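Local coordinates for HTH-type transcriptional regulator PrpR (Mycobacterium tuberculosis, PDB 6D2S), which regulates, as a DNA-binding transcription factor, the genes for short-chain fatty acid catabolism through the glyoxylate and methylcitrate cycles, at residues E45-R50 and A92-L97; H168-L173 and V263-D268; A232-P235 and F241-A244. All coordinates share one frame; numbering follows the deposited sequence.

Interaction 1 of 3, residues E45-R50 and A92-L97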
ATOM      1  N   GLU A  45      -5.983   5.345 -20.564  1.00 18.66           N
ATOM      2  CA  GLU A  45      -7.195   5.695 -21.298  1.00 21.47           C
ATOM      3  C   GLU A  45      -8.120   6.564 -20.454  1.00 20.63           C
ATOM      4  O   GLU A  45      -8.649   7.571 -20.938  1.00 20.38           O
ATOM      5  CB  GLU A  45      -7.916   4.419 -21.751  1.00 25.48           C
ATOM      6  CG  GLU A  45      -9.125   4.662 -22.635  1.00 42.14           C
ATOM      7  CD  GLU A  45      -9.792   3.370 -23.078  1.00 56.18           C
ATOM      8  OE1 GLU A  45     -10.977   3.157 -22.738  1.00 61.64           O
ATOM      9  OE2 GLU A  45      -9.127   2.563 -23.761  1.00 60.81           O
ATOM     10  N   LEU A  46      -8.344   6.178 -19.191  1.00 18.95           N
ATOM     11  CA  LEU A  46      -9.174   6.992 -18.305  1.00 20.39           C
ATOM     12  C   LEU A  46      -8.607   8.402 -18.163  1.00 18.26           C
ATOM     13  O   LEU A  46      -9.345   9.394 -18.239  1.00 18.34           O
ATOM     14  CB  LEU A  46      -9.295   6.312 -16.935  1.00 21.36           C
ATOM     15  CG  LEU A  46     -10.079   7.004 -15.822  1.00 25.18           C
ATOM     16  CD1 LEU A  46     -11.491   7.299 -16.277  1.00 27.41           C
ATOM     17  CD2 LEU A  46     -10.094   6.132 -14.559  1.00 27.55           C
ATOM     18  N   MET A  47      -7.291   8.514 -17.965  1.00 16.42           N
ATOM     19  CA  MET A  47      -6.690   9.837 -17.787  1.00 17.12           C
ATOM     20  C   MET A  47      -6.918  10.717 -19.006  1.00 16.27           C
ATOM     21  O   MET A  47      -7.216  11.911 -18.874  1.00 18.46           O
ATOM     22  CB  MET A  47      -5.194   9.703 -17.494  1.00 16.34           C
ATOM     23  CG  MET A  47      -4.920   9.141 -16.107  1.00 16.91           C
ATOM     24  SD  MET A  47      -5.309  10.374 -14.845  1.00 22.49           S
ATOM     25  CE  MET A  47      -3.680  11.052 -14.532  1.00 27.02           C
ATOM     26  N   ARG A  48      -6.779  10.143 -20.205  1.00 17.03           N
ATOM     27  CA  ARG A  48      -7.039  10.881 -21.439  1.00 18.30           C
ATOM     28  C   ARG A  48      -8.512  11.263 -21.554  1.00 21.85           C
ATOM     29  O   ARG A  48      -8.850  12.418 -21.845  1.00 21.55           O
ATOM     30  CB  ARG A  48      -6.612  10.014 -22.630  1.00 21.42           C
ATOM     31  CG  ARG A  48      -6.548  10.687 -23.966  1.00 37.02           C
ATOM     32  CD  ARG A  48      -5.898   9.738 -24.979  1.00 39.36           C
ATOM     33  NE  ARG A  48      -5.955  10.278 -26.330  1.00 43.83           N
ATOM     34  CZ  ARG A  48      -6.974  10.094 -27.157  1.00 43.40           C
ATOM     35  NH1 ARG A  48      -8.019   9.371 -26.765  1.00 44.09           N
ATOM     36  NH2 ARG A  48      -6.949  10.634 -28.369  1.00 46.22           N
ATOM     37  N   ASP A  49      -9.402  10.294 -21.334  1.00 21.77           N
ATOM     38  CA  ASP A  49     -10.830  10.499 -21.569  1.00 27.31           C
ATOM     39  C   ASP A  49     -11.425  11.496 -20.583  1.00 29.23           C
ATOM     40  O   ASP A  49     -12.236  12.347 -20.964  1.00 29.86           O
ATOM     41  CB  ASP A  49     -11.566   9.165 -21.455  1.00 28.29           C
ATOM     42  CG  ASP A  49     -11.378   8.278 -22.673  1.00 41.22           C
ATOM     43  OD1 ASP A  49     -10.814   8.750 -23.683  1.00 38.97           O
ATOM     44  OD2 ASP A  49     -11.798   7.100 -22.609  1.00 51.27           O
ATOM     45  N   ARG A  50     -11.047  11.394 -19.313  1.00 23.21           N
ATOM     46  CA  ARG A  50     -11.687  12.157 -18.251  1.00 26.88           C
ATOM     47  C   ARG A  50     -11.006  13.491 -17.978  1.00 32.64           C
ATOM     48  O   ARG A  50     -11.689  14.464 -17.644  1.00 29.86           O
ATOM     49  CB  ARG A  50     -11.714  11.317 -16.972  1.00 30.44           C
ATOM     50  CG  ARG A  50     -12.517  11.901 -15.828  1.00 39.83           C
ATOM     51  CD  ARG A  50     -12.345  11.047 -14.581  1.00 50.69           C
ATOM     52  NE  ARG A  50     -13.198  11.479 -13.480  1.00 54.95           N
ATOM     53  CZ  ARG A  50     -14.291  10.834 -13.087  1.00 59.71           C
ATOM     54  NH1 ARG A  50     -14.663   9.720 -13.705  1.00 57.97           N
ATOM     55  NH2 ARG A  50     -15.004  11.300 -12.071  1.00 62.77           N
ATOM     56  N   ALA A  92      -2.401   6.250 -11.119  1.00  9.57           N
ATOM     57  CA  ALA A  92      -3.516   6.433 -10.201  1.00 10.79           C
ATOM     58  C   ALA A  92      -3.176   7.434  -9.104  1.00 11.17           C
ATOM     59  O   ALA A  92      -4.064   8.152  -8.626  1.00 11.79           O
ATOM     60  CB  ALA A  92      -3.924   5.074  -9.600  1.00 11.46           C
ATOM     61  N   THR A  93      -1.903   7.511  -8.710  1.00  9.31           N
ATOM     62  CA  THR A  93      -1.489   8.544  -7.765  1.00 14.07           C
ATOM     63  C   THR A  93      -1.717   9.928  -8.354  1.00 16.50           C
ATOM     64  O   THR A  93      -2.301  10.801  -7.703  1.00 14.14           O
ATOM     65  CB  THR A  93      -0.026   8.353  -7.359  1.00 14.68           C
ATOM     66  OG1 THR A  93       0.112   7.122  -6.643  1.00 12.80           O
ATOM     67  CG2 THR A  93       0.429   9.500  -6.431  1.00 17.03           C
ATOM     68  N   GLN A  94      -1.312  10.131  -9.617  1.00 12.80           N
ATOM     69  CA  GLN A  94      -1.553  11.419 -10.267  1.00 13.94           C
ATOM     70  C   GLN A  94      -3.043  11.674 -10.468  1.00 13.30           C
ATOM     71  O   GLN A  94      -3.499  12.821 -10.365  1.00 15.59           O
ATOM     72  CB  GLN A  94      -0.815  11.484 -11.611  1.00 18.43           C
ATOM     73  CG  GLN A  94      -0.777  12.889 -12.209  1.00 19.14           C
ATOM     74  CD  GLN A  94       0.029  13.833 -11.345  1.00 21.70           C
ATOM     75  OE1 GLN A  94      -0.366  14.983 -11.102  1.00 26.97           O
ATOM     76  NE2 GLN A  94       1.172  13.353 -10.870  1.00 13.97           N
ATOM     77  N   LEU A  95      -3.820  10.619 -10.746  1.00 11.41           N
ATOM     78  CA  LEU A  95      -5.268  10.770 -10.873  1.00 11.35           C
ATOM     79  C   LEU A  95      -5.870  11.335  -9.591  1.00 15.41           C
ATOM     80  O   LEU A  95      -6.745  12.212  -9.631  1.00 17.29           O
ATOM     81  CB  LEU A  95      -5.910   9.419 -11.212  1.00 12.00           C
ATOM     82  CG  LEU A  95      -7.430   9.255 -11.017  1.00 22.33           C
ATOM     83  CD1 LEU A  95      -8.215  10.303 -11.754  1.00 32.29           C
ATOM     84  CD2 LEU A  95      -7.880   7.848 -11.454  1.00 26.32           C
ATOM     85  N   ALA A  96      -5.393  10.860  -8.444  1.00 14.50           N
ATOM     86  CA  ALA A  96      -5.856  11.417  -7.175  1.00 13.29           C
ATOM     87  C   ALA A  96      -5.455  12.876  -7.041  1.00 14.84           C
ATOM     88  O   ALA A  96      -6.263  13.714  -6.633  1.00 16.34           O
ATOM     89  CB  ALA A  96      -5.297  10.611  -5.999  1.00 13.30           C
ATOM     90  N   LEU A  97      -4.198  13.193  -7.347  1.00 13.75           N
ATOM     91  CA  LEU A  97      -3.731  14.568  -7.205  1.00 15.69           C
ATOM     92  C   LEU A  97      -4.524  15.538  -8.077  1.00 24.25           C
ATOM     93  O   LEU A  97      -4.755  16.683  -7.666  1.00 26.51           O
ATOM     94  CB  LEU A  97      -2.233  14.631  -7.525  1.00 13.42           C
ATOM     95  CG  LEU A  97      -1.344  13.899  -6.507  1.00 18.44           C
ATOM     96  CD1 LEU A  97       0.127  13.857  -6.953  1.00 22.34           C
ATOM     97  CD2 LEU A  97      -1.467  14.525  -5.122  1.00 18.59           C
TER
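The pairing of two helices in the IrrE N-terminal-like domain is a worked example of packing through one long side chain: M47 of helix 39-51 reaches across to the backbone of L95 in helix 84-99. The short axes of 45-50 and 92-97 run in nearly the same direction, 26° apart, at a closest approach of 11.0 Å. Such a spacing is wide for helices, and side chains have to span it. M47 does so with a chain bent at both chi2 (-72°) and chi3 (-97°), which turns its thioether end toward the neighbouring helix although its CB does not point straight there. M47 SD lies 3.8 Å from L95 CB, and M47 CE sits 3.8 Å from L95 N, so the methyl rests on the helix backbone itself. The same M47 CE brushes the aliphatic start of the preceding side chain, 4.1 Å from Q94 CB. Alongside, the leucines meet by one branch each, L46 CD2 approaching L95 CD2 at 4.2 Å, with the two side chains crossing at about a right angle. The contact is thus wholly apolar, carried by dispersion and burial. L43 and F51 of helix 39-51 also touch L95, and M47 rests in addition on I53; helix 116-135 covers another flank of 92-97, where A92 and T93 meet A131. IrrE-like metallopeptidases carry the zinc-binding HEXXH motif on a helix to which 84-99 probably corresponds. Here T93 and L97 would stand where the two histidines are, and Q94 where the glutamate is. The packing is consistent with a zincin-like helical framework in a transcription factor whose motif positions no longer match HEXXH.

Interaction 2 of 3, residues H168-L173 and V263-D268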
ATOM      1  N   HIS A 168       0.519  -3.525   2.298  1.00 11.89           N
ATOM      2  CA  HIS A 168      -0.075  -2.271   2.729  1.00 12.89           C
ATOM      3  C   HIS A 168      -1.582  -2.305   2.551  1.00  8.65           C
ATOM      4  O   HIS A 168      -2.331  -1.902   3.449  1.00 11.94           O
ATOM      5  CB  HIS A 168       0.528  -1.081   1.984  1.00 17.88           C
ATOM      6  CG  HIS A 168       0.074   0.231   2.540  1.00 27.94           C
ATOM      7  ND1 HIS A 168      -1.118   0.819   2.173  1.00 28.09           N
ATOM      8  CD2 HIS A 168       0.621   1.042   3.477  1.00 33.20           C
ATOM      9  CE1 HIS A 168      -1.276   1.946   2.844  1.00 32.09           C
ATOM     10  NE2 HIS A 168      -0.235   2.104   3.643  1.00 34.68           N
ATOM     11  N   ARG A 169      -2.061  -2.810   1.411  1.00 11.89           N
ATOM     12  CA  ARG A 169      -3.509  -2.863   1.218  1.00 10.63           C
ATOM     13  C   ARG A 169      -4.183  -3.767   2.250  1.00  8.51           C
ATOM     14  O   ARG A 169      -5.268  -3.444   2.757  1.00  9.88           O
ATOM     15  CB  ARG A 169      -3.848  -3.332  -0.199  1.00 10.95           C
ATOM     16  CG  ARG A 169      -5.328  -3.238  -0.506  1.00 10.38           C
ATOM     17  CD  ARG A 169      -5.786  -1.768  -0.632  1.00 11.42           C
ATOM     18  NE  ARG A 169      -7.132  -1.644  -1.217  1.00 10.73           N
ATOM     19  CZ  ARG A 169      -8.141  -0.954  -0.677  1.00 12.00           C
ATOM     20  NH1 ARG A 169      -7.991  -0.338   0.493  1.00 10.98           N
ATOM     21  NH2 ARG A 169      -9.310  -0.872  -1.314  1.00  9.37           N
ATOM     22  N   LEU A 170      -3.580  -4.915   2.561  1.00 10.12           N
ATOM     23  CA  LEU A 170      -4.178  -5.779   3.580  1.00 12.50           C
ATOM     24  C   LEU A 170      -4.326  -5.031   4.904  1.00 11.57           C
ATOM     25  O   LEU A 170      -5.312  -5.220   5.632  1.00 12.14           O
ATOM     26  CB  LEU A 170      -3.339  -7.051   3.764  1.00  9.60           C
ATOM     27  CG  LEU A 170      -3.363  -8.070   2.617  1.00 12.49           C
ATOM     28  CD1 LEU A 170      -2.288  -9.144   2.824  1.00 12.08           C
ATOM     29  CD2 LEU A 170      -4.746  -8.730   2.536  1.00 11.49           C
ATOM     30  N   SER A 171      -3.383  -4.154   5.210  1.00 11.14           N
ATOM     31  CA  SER A 171      -3.426  -3.394   6.458  1.00 12.23           C
ATOM     32  C   SER A 171      -4.451  -2.258   6.437  1.00 13.31           C
ATOM     33  O   SER A 171      -4.634  -1.602   7.470  1.00 13.12           O
ATOM     34  CB  SER A 171      -2.040  -2.824   6.781  1.00 14.99           C
ATOM     35  OG  SER A 171      -1.771  -1.637   6.040  1.00 15.57           O
ATOM     36  N   THR A 172      -5.113  -2.007   5.312  1.00 10.92           N
ATOM     37  CA  THR A 172      -6.147  -0.978   5.231  1.00 10.60           C
ATOM     38  C   THR A 172      -7.564  -1.538   5.258  1.00 11.12           C
ATOM     39  O   THR A 172      -8.510  -0.762   5.102  1.00 10.51           O
ATOM     40  CB  THR A 172      -5.995  -0.129   3.949  1.00 12.70           C
ATOM     41  OG1 THR A 172      -6.268  -0.936   2.784  1.00 11.69           O
ATOM     42  CG2 THR A 172      -4.589   0.477   3.850  1.00 13.19           C
ATOM     43  N   LEU A 173      -7.749  -2.854   5.407  1.00 10.68           N
ATOM     44  CA  LEU A 173      -9.080  -3.450   5.245  1.00 10.75           C
ATOM     45  C   LEU A 173      -9.912  -3.289   6.519  1.00 14.67           C
ATOM     46  O   LEU A 173     -10.308  -4.255   7.173  1.00 11.46           O
ATOM     47  CB  LEU A 173      -8.970  -4.919   4.835  1.00 11.00           C
ATOM     48  CG  LEU A 173      -8.240  -5.152   3.509  1.00 10.39           C
ATOM     49  CD1 LEU A 173      -8.323  -6.615   3.095  1.00 10.96           C
ATOM     50  CD2 LEU A 173      -8.776  -4.235   2.391  1.00 10.61           C
ATOM     51  N   VAL A 263       9.448  -6.150   4.762  0.62 23.60           N
ATOM     52  CA  VAL A 263       8.083  -5.762   5.083  0.62 22.42           C
ATOM     53  C   VAL A 263       7.373  -6.961   5.689  0.62 21.33           C
ATOM     54  O   VAL A 263       7.602  -8.103   5.279  0.62 21.46           O
ATOM     55  CB  VAL A 263       7.347  -5.241   3.832  0.62 27.17           C
ATOM     56  CG1 VAL A 263       5.846  -5.219   4.057  0.62 27.26           C
ATOM     57  CG2 VAL A 263       7.867  -3.856   3.477  0.62 23.08           C
ATOM     58  N   GLY A 264       6.531  -6.708   6.682  1.00 20.89           N
ATOM     59  CA  GLY A 264       5.851  -7.791   7.359  1.00 21.54           C
ATOM     60  C   GLY A 264       4.472  -7.388   7.825  1.00 21.98           C
ATOM     61  O   GLY A 264       4.150  -6.202   7.953  1.00 20.21           O
ATOM     62  N   LEU A 265       3.660  -8.410   8.068  1.00 18.66           N
ATOM     63  CA  LEU A 265       2.340  -8.278   8.657  1.00 18.20           C
ATOM     64  C   LEU A 265       2.262  -9.172   9.880  1.00 21.12           C
ATOM     65  O   LEU A 265       2.724 -10.317   9.850  1.00 20.80           O
ATOM     66  CB  LEU A 265       1.238  -8.690   7.675  1.00 17.29           C
ATOM     67  CG  LEU A 265       1.056  -7.808   6.448  1.00 17.12           C
ATOM     68  CD1 LEU A 265       0.048  -8.466   5.514  1.00 16.42           C
ATOM     69  CD2 LEU A 265       0.582  -6.424   6.886  1.00 17.49           C
ATOM     70  N   GLY A 266       1.651  -8.664  10.934  1.00 21.87           N
ATOM     71  CA  GLY A 266       1.364  -9.471  12.109  1.00 21.94           C
ATOM     72  C   GLY A 266      -0.098  -9.362  12.476  1.00 22.78           C
ATOM     73  O   GLY A 266      -0.678  -8.277  12.447  1.00 19.08           O
ATOM     74  N   CYS A 267      -0.698 -10.501  12.809  1.00 18.80           N
ATOM     75  CA  CYS A 267      -2.083 -10.512  13.265  1.00 22.07           C
ATOM     76  C   CYS A 267      -2.190 -11.329  14.541  1.00 25.31           C
ATOM     77  O   CYS A 267      -1.355 -12.194  14.823  1.00 28.29           O
ATOM     78  CB  CYS A 267      -3.051 -11.076  12.209  1.00 22.61           C
ATOM     79  SG  CYS A 267      -2.849 -12.829  11.784  1.00 23.13           S
ATOM     80  N   ASP A 268      -3.232 -11.035  15.315  1.00 20.92           N
ATOM     81  CA  ASP A 268      -3.455 -11.791  16.540  1.00 25.67           C
ATOM     82  C   ASP A 268      -3.459 -13.275  16.225  1.00 26.58           C
ATOM     83  O   ASP A 268      -4.029 -13.720  15.224  1.00 21.93           O
ATOM     84  CB  ASP A 268      -4.782 -11.405  17.191  1.00 22.17           C
ATOM     85  CG  ASP A 268      -4.862 -11.832  18.656  1.00 28.72           C
ATOM     86  OD1 ASP A 268      -4.636 -10.979  19.542  1.00 30.61           O
ATOM     87  OD2 ASP A 268      -5.145 -13.020  18.919  1.00 29.04           O
TER
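L170 and L265 have almost matching torsions: in each, CG stands anti to the carbonyl carbon (chi1 -70° in L170, -67° in L265) and the chain continues extended. One arm comes from helix 163-170, the other from a face of strand 261-268, and the side chains cross at about a right angle. Their leading methyls make the closest contact, L170 CD1 to L265 CD1 at 3.6 Å, while L265 CD1 also lies 4.1 Å from L170 CB. The other branch of the strand leucine lies near S171, with L265 CD2 4.5 Å from S171 CB. The strand is the middle one of an antiparallel sheet ordered 2-1-5-4-3, an order consistent with the GAF clan to which this region belongs, and the leucine pair therefore joins the C-terminal acyl-CoA regulator domain to the IrrE-like helices before it. Beyond L170 the chain makes a type I turn to L173, braced by its own hydroxyls. S171 OG donates to H168 O at 2.7 Å, and T172 OG1 donates to R169 O over the same length; R169 O thereby accepts from both T172 OG1 and T172 N. R169 NH1 in turn gives a bent bond, 142° at the hydrogen, to T172 OG1. D22 forms a salt bridge with that guanidinium group, and F141 and Y150 pack on L170.

Interaction 3 of 3, residues A232-P235 and F241-A244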
ATOM      1  N   ALA A 232       5.254 -14.384  17.891  1.00 24.57           N
ATOM      2  CA  ALA A 232       5.900 -13.545  18.883  1.00 30.13           C
ATOM      3  C   ALA A 232       4.839 -12.851  19.721  1.00 27.29           C
ATOM      4  O   ALA A 232       3.778 -12.466  19.216  1.00 28.90           O
ATOM      5  CB  ALA A 232       6.812 -12.499  18.230  1.00 32.83           C
ATOM      6  N   GLN A 233       5.135 -12.700  21.001  1.00 27.93           N
ATOM      7  CA  GLN A 233       4.255 -11.978  21.900  1.00 33.40           C
ATOM      8  C   GLN A 233       4.507 -10.481  21.776  1.00 33.16           C
ATOM      9  O   GLN A 233       5.651 -10.041  21.624  1.00 31.57           O
ATOM     10  CB  GLN A 233       4.492 -12.449  23.335  1.00 32.56           C
ATOM     11  CG  GLN A 233       3.277 -12.353  24.237  1.00 40.28           C
ATOM     12  CD  GLN A 233       3.538 -12.940  25.605  1.00 44.47           C
ATOM     13  OE1 GLN A 233       3.767 -12.212  26.571  1.00 50.29           O
ATOM     14  NE2 GLN A 233       3.514 -14.267  25.698  1.00 45.64           N
ATOM     15  N   MET A 234       3.440  -9.700  21.832  1.00 38.37           N
ATOM     16  CA  MET A 234       3.514  -8.249  21.811  1.00 43.53           C
ATOM     17  C   MET A 234       3.228  -7.662  23.191  1.00 41.96           C
ATOM     18  O   MET A 234       2.888  -8.385  24.135  1.00 39.88           O
ATOM     19  CB  MET A 234       2.538  -7.686  20.770  1.00 55.03           C
ATOM     20  CG  MET A 234       2.930  -8.026  19.337  1.00 62.08           C
ATOM     21  SD  MET A 234       3.340  -6.586  18.330  1.00 68.58           S
ATOM     22  CE  MET A 234       4.814  -5.985  19.145  1.00 65.66           C
ATOM     23  N   PRO A 235       3.397  -6.346  23.355  1.00 40.00           N
ATOM     24  CA  PRO A 235       3.341  -5.764  24.705  1.00 43.01           C
ATOM     25  C   PRO A 235       2.003  -5.930  25.407  1.00 42.27           C
ATOM     26  O   PRO A 235       1.932  -5.665  26.611  1.00 48.00           O
ATOM     27  CB  PRO A 235       3.664  -4.284  24.463  1.00 42.06           C
ATOM     28  CG  PRO A 235       4.476  -4.288  23.210  1.00 39.59           C
ATOM     29  CD  PRO A 235       3.870  -5.369  22.357  1.00 42.27           C
ATOM     30  N   PHE A 241       0.989 -13.712  14.976  1.00 20.84           N
ATOM     31  CA  PHE A 241       1.584 -14.478  13.897  1.00 20.78           C
ATOM     32  C   PHE A 241       2.117 -13.500  12.857  1.00 23.36           C
ATOM     33  O   PHE A 241       1.381 -12.625  12.386  1.00 22.61           O
ATOM     34  CB  PHE A 241       0.560 -15.433  13.280  1.00 22.04           C
ATOM     35  CG  PHE A 241       1.168 -16.451  12.361  1.00 26.13           C
ATOM     36  CD1 PHE A 241       1.319 -17.764  12.765  1.00 23.88           C
ATOM     37  CD2 PHE A 241       1.624 -16.088  11.106  1.00 27.09           C
ATOM     38  CE1 PHE A 241       1.893 -18.702  11.933  1.00 24.31           C
ATOM     39  CE2 PHE A 241       2.205 -17.026  10.271  1.00 23.41           C
ATOM     40  CZ  PHE A 241       2.331 -18.328  10.676  1.00 21.79           C
ATOM     41  N   TRP A 242       3.395 -13.639  12.518  1.00 21.40           N
ATOM     42  CA  TRP A 242       4.100 -12.681  11.681  1.00 22.45           C
ATOM     43  C   TRP A 242       4.557 -13.344  10.392  1.00 19.96           C
ATOM     44  O   TRP A 242       5.060 -14.472  10.407  1.00 21.59           O
ATOM     45  CB  TRP A 242       5.307 -12.094  12.421  1.00 25.72           C
ATOM     46  CG  TRP A 242       4.929 -11.121  13.505  1.00 29.15           C
ATOM     47  CD1 TRP A 242       4.752 -11.386  14.833  1.00 29.01           C
ATOM     48  CD2 TRP A 242       4.676  -9.720  13.339  1.00 30.70           C
ATOM     49  NE1 TRP A 242       4.400 -10.235  15.501  1.00 29.73           N
ATOM     50  CE2 TRP A 242       4.355  -9.199  14.606  1.00 34.58           C
ATOM     51  CE3 TRP A 242       4.697  -8.858  12.238  1.00 40.29           C
ATOM     52  CZ2 TRP A 242       4.057  -7.854  14.806  1.00 38.81           C
ATOM     53  CZ3 TRP A 242       4.396  -7.527  12.437  1.00 41.98           C
ATOM     54  CH2 TRP A 242       4.082  -7.039  13.711  1.00 39.67           C
ATOM     55  N   VAL A 243       4.377 -12.639   9.275  1.00 19.28           N
ATOM     56  CA  VAL A 243       4.885 -13.075   7.977  1.00 19.90           C
ATOM     57  C   VAL A 243       5.643 -11.904   7.373  1.00 19.07           C
ATOM     58  O   VAL A 243       5.144 -10.774   7.381  1.00 19.88           O
ATOM     59  CB  VAL A 243       3.748 -13.534   7.043  1.00 25.11           C
ATOM     60  CG1 VAL A 243       4.312 -14.052   5.735  1.00 25.12           C
ATOM     61  CG2 VAL A 243       2.902 -14.598   7.731  1.00 31.78           C
ATOM     62  N   ALA A 244       6.860 -12.159   6.887  1.00 19.86           N
ATOM     63  CA  ALA A 244       7.730 -11.090   6.415  1.00 20.63           C
ATOM     64  C   ALA A 244       8.533 -11.556   5.208  1.00 24.66           C
ATOM     65  O   ALA A 244       8.798 -12.747   5.029  1.00 23.45           O
ATOM     66  CB  ALA A 244       8.701 -10.614   7.512  1.00 23.73           C
TER
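Strands 228-233 and 239-247 form an antiparallel hairpin in which A232 and F241 are the nearest backbone neighbours, their CA atoms 6.7 Å apart. Backbone bonds join A232 to Y240 and Q230 to W242, so A232 and F241 are diagonal neighbours in the ladder. Past Q233 the first arm leaves strand form, and M234 lies in the connection. From there its side chain turns back toward the indole of W242, bent at chi2 (-116°) and chi3 (65°). The sulfur comes to the rim of the ring: M234 SD is 3.8 Å from W242 CZ2 and 5.2 Å from the centroid of the six-membered ring, 89° off its normal. This is a Met-aromatic contact of the edge type, with the sulfur near the indole plane. At the pyrrole end A232 CB approaches W242 CD1 obliquely, at 4.1 Å. W242 NE1, which lies on the ring between CD1 and CE2, is buried by these two neighbours and has no polar partner in the model. The indole also passes over strand 261-268 at G266, where no side chain obstructs it, and touches I184 and V186 of strand 183-189 beyond. V216 of helix 215-218 packs on both A232 and W242, while F203, C212 and P213 from loops pack on M234.

From the N terminus, interaction 1 closes first, bringing helix 84-99 back against helix 39-51 after the intervening three-stranded sheet, entirely within the IrrE-like part. Interaction 2 then opens at the end of helix 163-170 and closes a loop of 89 residues on strand 261-268, tying that part to the GAF-like sheet. Nested inside this loop is interaction 3, a local hairpin contact at the sheet margin. Interactions 2 and 3 meet directly, because strands 239-247 and 261-268 are neighbours: C267 O lies 2.8 Å from F241 N. Interaction 1 stands apart on the other side of the chain's centre, about 38 Å from interaction 3 between centres.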